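Cell division control protein 53 (Saccharomyces cerevisiae, PDB 3O2P) serves, here represented by its C-terminal neddylation domain, as the cullin scaffold of SCF ubiquitin ligases, which mark target proteins for proteasomal degradation. Local coordinates at residues Arg11-Lys14 and Glu15-Glu19; Asn45-Ile48 and Ala49-Gln53. One frame throughout, in Å; residues are numbered along the deposited sequence.

Contact 1 of 2, residues Arg11-Lys14 and Glu15-Glu19; sequences RIEK and ELNTE
Glu13 and Asn17 lie one helical turn apart with their side chains alongside each other, pointing the same way. The side chain of Asn17 illustrates how a short amide sits over the preceding turn. Its CB rests 3.7 Å from the carbonyl oxygen O of Glu13. CG stays close to that same oxygen, because chi1 of -75° folds the amide back beside its own backbone N. At the tip the two branches part: ND2 comes within 3.2 Å of Glu13 O, at an angle too poor for a hydrogen bond, and also touches the aliphatic CG of Glu13 at 3.7 Å, while OD1 accepts a hydrogen bond from Arg20, the next turn's guanidinium. The carboxylate of Glu13 and the amide of Asn17 are turned 36° against each other.

Asn17 N donates to Glu13 O at 3.2 Å, and Leu16 N reaches Ile12 O at 3.1 Å in an almost straight bond (174° at the hydrogen). Lys14 O takes two donors from Thr18: the amide N at 3.0 Å and, weakly, the hydroxyl OG1 at 3.2 Å. On another face, Ile12 CG2 meets Leu16 CD1 at 4.2 Å, and Leu6 of the preceding loop lies against Arg11 and Lys14. The ladder of i to i+4 amide bonds is that of an alpha-helix, here the largely exposed N-terminal part of the long helix 8-35.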
loop_
_atom_site.group_PDB
_atom_site.type_symbol
_atom_site.label_atom_id
_atom_site.label_comp_id
_atom_site.label_asym_id
_atom_site.label_seq_id
_atom_site.Cartn_x
_atom_site.Cartn_y
_atom_site.Cartn_z
ATOM N N ARG B 11 14.567 25.486 -14.014
ATOM C CA ARG B 11 13.271 25.708 -14.655
ATOM C C ARG B 11 13.257 25.130 -16.063
ATOM O O ARG B 11 12.249 24.606 -16.524
ATOM C CB ARG B 11 12.888 27.195 -14.686
ATOM C CG ARG B 11 12.363 27.736 -13.360
ATOM C CD ARG B 11 11.836 29.165 -13.491
ATOM N NE ARG B 11 12.814 30.055 -14.116
ATOM C CZ ARG B 11 13.720 30.768 -13.453
ATOM N NH1 ARG B 11 13.788 30.711 -12.129
ATOM N NH2 ARG B 11 14.565 31.544 -14.119
ATOM N N ILE B 12 14.382 25.238 -16.749
ATOM C CA ILE B 12 14.483 24.711 -18.097
ATOM C C ILE B 12 14.468 23.187 -18.096
ATOM O O ILE B 12 13.835 22.560 -18.946
ATOM C CB ILE B 12 15.744 25.216 -18.791
ATOM C CG1 ILE B 12 15.638 26.725 -19.024
ATOM C CG2 ILE B 12 15.955 24.475 -20.102
ATOM C CD1 ILE B 12 16.952 27.385 -19.372
ATOM N N GLU B 13 15.176 22.596 -17.143
ATOM C CA GLU B 13 15.145 21.152 -16.993
ATOM C C GLU B 13 13.734 20.646 -16.695
ATOM O O GLU B 13 13.329 19.578 -17.164
ATOM C CB GLU B 13 16.092 20.707 -15.891
ATOM C CG GLU B 13 15.931 19.249 -15.531
ATOM C CD GLU B 13 17.120 18.708 -14.772
ATOM O OE1 GLU B 13 17.124 18.799 -13.522
ATOM O OE2 GLU B 13 18.049 18.187 -15.431
ATOM N N LYS B 14 12.990 21.420 -15.914
ATOM C CA LYS B 14 11.640 21.036 -15.534
ATOM C C LYS B 14 10.698 21.040 -16.737
ATOM O O LYS B 14 9.914 20.122 -16.916
ATOM C CB LYS B 14 11.105 21.951 -14.431
ATOM C CG LYS B 14 9.706 21.585 -13.965
ATOM C CD LYS B 14 9.191 22.545 -12.906
ATOM C CE LYS B 14 7.671 22.565 -12.903
ATOM N NZ LYS B 14 7.117 22.825 -11.545
ATOM N N GLU B 15 10.782 22.072 -17.563
ATOM C CA GLU B 15 9.958 22.147 -18.758
ATOM C C GLU B 15 10.244 20.984 -19.703
ATOM O O GLU B 15 9.313 20.348 -20.204
ATOM C CB GLU B 15 10.161 23.484 -19.474
ATOM C CG GLU B 15 9.911 24.689 -18.592
ATOM C CD GLU B 15 8.564 24.620 -17.883
ATOM O OE1 GLU B 15 7.569 24.207 -18.523
ATOM O OE2 GLU B 15 8.496 24.989 -16.688
ATOM N N LEU B 16 11.525 20.726 -19.956
ATOM C CA LEU B 16 11.932 19.594 -20.788
ATOM C C LEU B 16 11.298 18.274 -20.366
ATOM O O LEU B 16 10.734 17.558 -21.189
ATOM C CB LEU B 16 13.452 19.439 -20.791
ATOM C CG LEU B 16 14.203 20.250 -21.843
ATOM C CD1 LEU B 16 15.655 20.462 -21.433
ATOM C CD2 LEU B 16 14.098 19.552 -23.190
ATOM N N ASN B 17 11.406 17.956 -19.079
ATOM C CA ASN B 17 10.838 16.715 -18.556
ATOM C C ASN B 17 9.328 16.646 -18.704
ATOM O O ASN B 17 8.784 15.627 -19.146
ATOM C CB ASN B 17 11.217 16.495 -17.090
ATOM C CG ASN B 17 12.650 16.050 -16.925
ATOM O OD1 ASN B 17 13.136 15.196 -17.664
ATOM N ND2 ASN B 17 13.340 16.632 -15.952
ATOM N N THR B 18 8.663 17.736 -18.339
ATOM C CA THR B 18 7.213 17.825 -18.432
ATOM C C THR B 18 6.698 17.558 -19.851
ATOM O O THR B 18 5.694 16.864 -20.032
ATOM C CB THR B 18 6.716 19.196 -17.921
ATOM O OG1 THR B 18 6.844 19.247 -16.492
ATOM C CG2 THR B 18 5.261 19.411 -18.286
ATOM N N GLU B 19 7.397 18.087 -20.854
ATOM C CA GLU B 19 7.001 17.892 -22.245
ATOM C C GLU B 19 7.240 16.464 -22.716
ATOM O O GLU B 19 6.452 15.927 -23.494
ATOM C CB GLU B 19 7.727 18.871 -23.158
ATOM C CG GLU B 19 7.268 20.306 -22.991
ATOM C CD GLU B 19 8.141 21.294 -23.758
ATOM O OE1 GLU B 19 9.051 20.847 -24.504
ATOM O OE2 GLU B 19 7.912 22.519 -23.608
#

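Contact 2 of 2, residues Asn45-Ile48 and Ala49-Gln53; sequences NECI and AQSHQ
Asn45 begins the series through its backbone, its O accepting a hydrogen bond from Ala49 N at 3.0 Å, while the methyl CB of Ala49 rests close to the same carbonyl. Glu46 joins the next turn twice. Its O receives Gln50 N, and its carboxylate OE2 accepts the side-chain amide NE2 of Gln50 at 2.6 Å in a nearly straight bond (166° at the hydrogen). OE2 uses its anti lone pair and lies almost in the Gln50 amide plane, although carboxylate and amide are turned 69° against each other. The bend at chi2 of Glu46 (55°) swings the carboxylate over toward Gln50, whose own chain runs out extended beyond CG. With an alanine at this position, Gln50 NE2 would probably lose this acceptor and its amide would be freer to turn. Both side chains also touch Ile31 of helix 8-35.

Cys47 offers its O to the hydroxyl of Ser51, OG donating at 2.6 Å, and more weakly to Ser51 N. The OG bond gives the buried serine hydroxyl a partner within the helix, and SG of Cys47 passes 3.8 Å from OG. Ser51 packs on Phe23 and Leu24 of helix 8-35, and Cys47 on Val62 of helix 59-71. Ile48, which also leans on helix 59-71, has an O approached by Ser51 N and His52 N through weak, bent bonds. The hydroxyl bond to the i-4 carbonyl is a common serine habit in helices; the weakening amide bonds mark the last turn of helix 40-51, in the winged-helix cullin neddylation domain.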
loop_
_atom_site.group_PDB
_atom_site.type_symbol
_atom_site.label_atom_id
_atom_site.label_comp_id
_atom_site.label_asym_id
_atom_site.label_seq_id
_atom_site.Cartn_x
_atom_site.Cartn_y
_atom_site.Cartn_z
ATOM N N ASN B 45 8.362 -1.440 -24.395
ATOM C CA ASN B 45 8.943 -1.564 -25.726
ATOM C C ASN B 45 8.115 -0.858 -26.788
ATOM O O ASN B 45 8.638 -0.125 -27.615
ATOM C CB ASN B 45 9.148 -3.038 -26.091
ATOM C CG ASN B 45 10.357 -3.621 -25.403
ATOM O OD1 ASN B 45 11.222 -2.874 -24.957
ATOM N ND2 ASN B 45 10.423 -4.949 -25.298
ATOM N N GLU B 46 6.812 -1.074 -26.758
ATOM C CA GLU B 46 5.944 -0.445 -27.735
ATOM C C GLU B 46 5.999 1.073 -27.594
ATOM O O GLU B 46 6.126 1.797 -28.591
ATOM C CB GLU B 46 4.506 -0.972 -27.611
ATOM C CG GLU B 46 3.599 -0.545 -28.768
ATOM C CD GLU B 46 4.168 -0.919 -30.137
ATOM O OE1 GLU B 46 4.922 -1.916 -30.236
ATOM O OE2 GLU B 46 3.855 -0.218 -31.120
ATOM N N CYS B 47 5.904 1.558 -26.360
ATOM C CA CYS B 47 5.923 3.005 -26.137
ATOM C C CYS B 47 7.207 3.665 -26.664
ATOM O O CYS B 47 7.159 4.735 -27.268
ATOM C CB CYS B 47 5.747 3.334 -24.656
ATOM S SG CYS B 47 5.878 5.092 -24.330
ATOM N N ILE B 48 8.349 3.021 -26.442
ATOM C CA ILE B 48 9.625 3.530 -26.956
ATOM C C ILE B 48 9.647 3.523 -28.487
ATOM O O ILE B 48 10.045 4.497 -29.107
ATOM C CB ILE B 48 10.829 2.714 -26.433
ATOM C CG1 ILE B 48 10.981 2.889 -24.916
ATOM C CG2 ILE B 48 12.103 3.123 -27.167
ATOM C CD1 ILE B 48 12.095 2.049 -24.287
ATOM N N ALA B 49 9.204 2.426 -29.091
ATOM C CA ALA B 49 9.156 2.328 -30.551
ATOM C C ALA B 49 8.249 3.383 -31.194
ATOM O O ALA B 49 8.574 3.918 -32.250
ATOM C CB ALA B 49 8.728 0.923 -30.990
ATOM N N GLN B 50 7.115 3.676 -30.567
ATOM C CA GLN B 50 6.168 4.644 -31.127
ATOM C C GLN B 50 6.580 6.076 -30.816
ATOM O O GLN B 50 6.111 7.013 -31.461
ATOM C CB GLN B 50 4.734 4.378 -30.639
ATOM C CG GLN B 50 4.129 3.093 -31.177
ATOM C CD GLN B 50 2.638 2.987 -30.907
ATOM O OE1 GLN B 50 1.931 3.992 -30.896
ATOM N NE2 GLN B 50 2.152 1.764 -30.686
ATOM N N SER B 51 7.458 6.239 -29.834
ATOM C CA SER B 51 7.906 7.564 -29.433
ATOM C C SER B 51 9.154 7.946 -30.199
ATOM O O SER B 51 9.540 9.112 -30.231
ATOM C CB SER B 51 8.228 7.597 -27.944
ATOM O OG SER B 51 7.072 7.345 -27.177
ATOM N N HIS B 52 9.789 6.952 -30.806
ATOM C CA HIS B 52 11.050 7.157 -31.508
ATOM C C HIS B 52 10.964 8.256 -32.569
ATOM O O HIS B 52 11.949 8.945 -32.836
ATOM C CB HIS B 52 11.518 5.846 -32.130
ATOM C CG HIS B 52 12.886 5.915 -32.724
ATOM N ND1 HIS B 52 13.111 5.850 -34.082
ATOM C CD2 HIS B 52 14.102 6.046 -32.143
ATOM C CE1 HIS B 52 14.411 5.932 -34.313
ATOM N NE2 HIS B 52 15.032 6.055 -33.154
ATOM N N GLN B 53 9.792 8.411 -33.178
ATOM C CA GLN B 53 9.585 9.467 -34.161
ATOM C C GLN B 53 9.944 10.827 -33.567
ATOM O O GLN B 53 10.549 11.669 -34.233
ATOM C CB GLN B 53 8.122 9.492 -34.607
ATOM C CG GLN B 53 7.322 10.610 -33.951
ATOM C CD GLN B 53 5.830 10.398 -34.015
ATOM O OE1 GLN B 53 5.290 9.993 -35.043
ATOM N NE2 GLN B 53 5.148 10.684 -32.914
#

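Overall arrangement
Contacts 1 and 2 compare the same helical spacing in two environments. Contact 1 is a surface contact, its centre about 15 Å from that of the chain, on a part of helix 8-35 where no touching residue is buried; contact 2 is partly buried, and its helix 40-51 lies against both helix 8-35 and helix 59-71. Regular backbone bonding dominates the former, with light side-chain touches and one weak hydroxyl bond. In the latter a carboxylate-amide bond and a serine hydroxyl supplement backbone bonds that weaken at the helix end. The two do not touch, their centres being about 20 Å apart, but helix 8-35 links them: it carries contact 1 and, further along, packs on contact 2.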